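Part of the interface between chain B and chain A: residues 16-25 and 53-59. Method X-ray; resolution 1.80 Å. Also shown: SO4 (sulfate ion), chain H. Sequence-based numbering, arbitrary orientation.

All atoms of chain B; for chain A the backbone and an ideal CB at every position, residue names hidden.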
# COMPACT_ATOMS: atom_id res chain seq x y z
N LYS B 16 -9.16 -1.57 10.93
CA LYS B 16 -7.79 -1.94 10.55
C LYS B 16 -7.62 -2.24 9.07
O LYS B 16 -6.77 -1.64 8.40
CB LYS B 16 -7.33 -3.17 11.34
CG LYS B 16 -6.76 -2.89 12.71
CD LYS B 16 -6.25 -4.19 13.32
CE LYS B 16 -5.55 -3.95 14.65
NZ LYS B 16 -5.05 -5.23 15.24
N GLY B 17 -8.41 -3.18 8.57
CA GLY B 17 -8.33 -3.57 7.18
C GLY B 17 -8.65 -2.45 6.21
O GLY B 17 -8.00 -2.32 5.17
N LYS B 18 -9.65 -1.64 6.54
CA LYS B 18 -10.04 -0.53 5.68
C LYS B 18 -8.88 0.46 5.58
O LYS B 18 -8.52 0.89 4.48
CB LYS B 18 -11.27 0.18 6.24
CG LYS B 18 -11.97 1.10 5.24
CD LYS B 18 -12.68 0.29 4.17
CE LYS B 18 -13.61 1.14 3.32
NZ LYS B 18 -12.92 1.90 2.25
N ILE B 19 -8.32 0.82 6.72
CA ILE B 19 -7.20 1.76 6.75
C ILE B 19 -6.03 1.23 5.93
O ILE B 19 -5.43 1.97 5.15
CB ILE B 19 -6.72 2.03 8.19
CG1 ILE B 19 -7.83 2.74 8.97
CG2 ILE B 19 -5.45 2.87 8.17
CD1 ILE B 19 -7.48 3.02 10.42
N ALA B 20 -5.71 -0.05 6.10
CA ALA B 20 -4.61 -0.65 5.36
C ALA B 20 -4.86 -0.58 3.85
O ALA B 20 -3.95 -0.29 3.07
CB ALA B 20 -4.40 -2.10 5.79
N ALA B 21 -6.09 -0.85 3.44
CA ALA B 21 -6.43 -0.81 2.03
C ALA B 21 -6.31 0.60 1.46
O ALA B 21 -5.84 0.78 0.34
CB ALA B 21 -7.85 -1.35 1.81
N GLN B 22 -6.75 1.60 2.23
CA GLN B 22 -6.69 2.99 1.77
C GLN B 22 -5.24 3.46 1.65
O GLN B 22 -4.87 4.15 0.70
CB GLN B 22 -7.45 3.91 2.73
CG GLN B 22 -8.93 3.58 2.89
CD GLN B 22 -9.69 3.59 1.57
OE1 GLN B 22 -9.71 4.60 0.86
NE2 GLN B 22 -10.32 2.47 1.25
N VAL B 23 -4.40 3.07 2.61
CA VAL B 23 -3.00 3.47 2.59
C VAL B 23 -2.29 2.82 1.40
O VAL B 23 -1.51 3.47 0.72
CB VAL B 23 -2.29 3.08 3.91
CG1 VAL B 23 -0.79 3.36 3.81
CG2 VAL B 23 -2.89 3.88 5.07
N ALA B 24 -2.58 1.54 1.14
CA ALA B 24 -1.98 0.84 0.01
C ALA B 24 -2.43 1.49 -1.30
O ALA B 24 -1.69 1.52 -2.29
CB ALA B 24 -2.37 -0.64 0.03
N HIS B 25 -3.66 2.00 -1.31
CA HIS B 25 -4.22 2.65 -2.48
C HIS B 25 -3.42 3.93 -2.76
O HIS B 25 -3.06 4.22 -3.90
CB HIS B 25 -5.70 2.99 -2.24
CG HIS B 25 -6.45 3.34 -3.48
ND1 HIS B 25 -5.85 3.48 -4.71
CD2 HIS B 25 -7.77 3.58 -3.69
CE1 HIS B 25 -6.76 3.79 -5.62
NE2 HIS B 25 -7.94 3.85 -5.02
N UNK A 53 -9.94 0.21 -10.42
CA UNK A 53 -9.90 0.85 -9.12
C UNK A 53 -9.02 0.18 -8.08
O UNK A 53 -9.20 0.42 -6.88
CB UNK A 53 -11.33 0.94 -8.57
N UNK A 54 -8.09 -0.66 -8.51
CA UNK A 54 -7.18 -1.34 -7.59
C UNK A 54 -7.84 -2.11 -6.45
O UNK A 54 -7.42 -2.00 -5.30
CB UNK A 54 -6.23 -0.31 -6.99
N UNK A 55 -8.87 -2.91 -6.75
CA UNK A 55 -9.58 -3.69 -5.73
C UNK A 55 -8.60 -4.55 -4.92
O UNK A 55 -7.78 -5.27 -5.50
CB UNK A 55 -10.64 -4.58 -6.38
N UNK A 56 -8.69 -4.49 -3.60
CA UNK A 56 -7.82 -5.27 -2.72
C UNK A 56 -8.62 -6.03 -1.68
O UNK A 56 -9.67 -5.57 -1.23
CB UNK A 56 -6.80 -4.36 -2.03
N UNK A 57 -8.12 -7.19 -1.30
CA UNK A 57 -8.77 -8.00 -0.28
C UNK A 57 -7.70 -8.25 0.77
O UNK A 57 -6.66 -8.83 0.48
CB UNK A 57 -9.35 -9.30 -0.84
N UNK A 58 -7.95 -7.78 1.99
CA UNK A 58 -6.99 -7.96 3.06
C UNK A 58 -7.49 -9.03 4.02
O UNK A 58 -8.43 -8.80 4.79
CB UNK A 58 -6.74 -6.64 3.80
N UNK A 59 -6.86 -10.19 3.98
CA UNK A 59 -7.24 -11.30 4.84
C UNK A 59 -6.13 -11.60 5.83
O UNK A 59 -5.05 -11.01 5.76
CB UNK A 59 -7.57 -12.54 4.01
S SO4 H . -11.89 1.03 -1.61
O1 SO4 H . -10.75 0.32 -0.99
O2 SO4 H . -12.18 2.26 -0.84
O3 SO4 H . -13.07 0.15 -1.60
O4 SO4 H . -11.54 1.39 -2.99

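Helix 16-25 of chain B presents a small-residue surface, Gly17(B), Ala20(B), Ala21(B) and Ala24(B), with His25(B) at the far end of this stretch. Against it lies the chain A segment, whose strand 56-59 runs at 138° to the helix, with axes 8.9 Å apart at closest approach.

Position 53 has phi/psi of 91/20°. Positive phi favours glycine, although asparagine or aspartate can also adopt it, and nothing of the chain B stretch lies within 5.5 Å of the ideal CB. The residue is Gly53(A), the first residue after a helix to leave helical phi/psi, in a Schellman motif; its O lies 4.1 Å from His25(B) NE2.

At position 54 phi is again positive (54/46°), but here CA-to-CB points toward the helix, and the ideal CB is 4.4 Å from His25(B) CE1. A polar side chain of moderate length, such as glutamine, glutamate or asparagine, could address the imidazole. Gln54(A) is found, with chi1 m and chi2 t, and its OE1 accepts a weak hydrogen bond from His25(B) ND1 at 3.3 Å, the N-H...O angle being only 121°.

Position 55, with phi near -54° and its CB out of reach, would accept many residues, proline among them; it is Pro55(A).

Position 56 points toward the helix, its ideal CB 5.0 Å from Ala21(B) CB. A long side chain can pass beside Ala21(B) toward Ala24(B) and His25(B), and the nearby Ala21(B) O and sulfate favour a donor or positive charge at its end; lysine, arginine or glutamine would suit. Lys56(A) extends its aliphatic part toward the helix, CE lying 3.8 Å from Ala24(B) CB. Its NZ folds back to donate to Gln54(A) O at 3.0 Å and also donates to a water at 2.7 Å. That water in turn donates to sulfate O1 and, weakly, to Ala21(B) O, so the ammonium reaches the anion indirectly.

Position 57 has extended backbone angles and points away from chain B, which therefore sets little preference; Ile57(A) occupies it.

Position 58 turns back toward the helix. Its ideal CB is 4.7 Å from Gly17(B) O and 5.5 Å from Ala20(B) CB, above a shallow apolar site left by glycine and the two alanines. Isoleucine, leucine, valine or methionine would fit. Ile58(A), with chi1 m and chi2 t, lays CD1 into this site, 3.6 Å from Ala20(B) CB, 3.7 Å from Ala21(B) CB and 3.1 Å from Gly17(B) O, a close contact with the backbone carbonyl.

Position 59 is out of reach of the helix and unconstrained by it; the residue is Val59(A).

Chain A 53-59: GQPKIIV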
# COMPACT_ATOMS: atom_id res chain seq x y z
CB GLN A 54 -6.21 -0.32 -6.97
CG GLN A 54 -5.30 0.39 -7.94
CD GLN A 54 -4.49 1.48 -7.26
OE1 GLN A 54 -3.95 1.28 -6.17
NE2 GLN A 54 -4.40 2.64 -7.90
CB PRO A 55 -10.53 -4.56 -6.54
CG PRO A 55 -10.75 -3.77 -7.79
CD PRO A 55 -9.39 -3.22 -8.09
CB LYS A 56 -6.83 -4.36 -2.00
CG LYS A 56 -5.77 -3.74 -2.89
CD LYS A 56 -4.92 -2.76 -2.10
CE LYS A 56 -5.04 -1.34 -2.64
NZ LYS A 56 -6.45 -0.89 -2.71
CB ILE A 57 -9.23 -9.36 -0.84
CG1 ILE A 57 -10.14 -9.13 -2.05
CG2 ILE A 57 -9.97 -10.14 0.24
CD1 ILE A 57 -10.56 -10.41 -2.76
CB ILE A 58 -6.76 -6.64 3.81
CG1 ILE A 58 -6.35 -5.56 2.81
CG2 ILE A 58 -5.68 -6.82 4.87
CD1 ILE A 58 -6.20 -4.19 3.42
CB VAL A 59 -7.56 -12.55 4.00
CG1 VAL A 59 -8.75 -12.28 3.10
CG2 VAL A 59 -6.34 -12.95 3.17
O HOH W 1 -8.27 0.89 -1.97
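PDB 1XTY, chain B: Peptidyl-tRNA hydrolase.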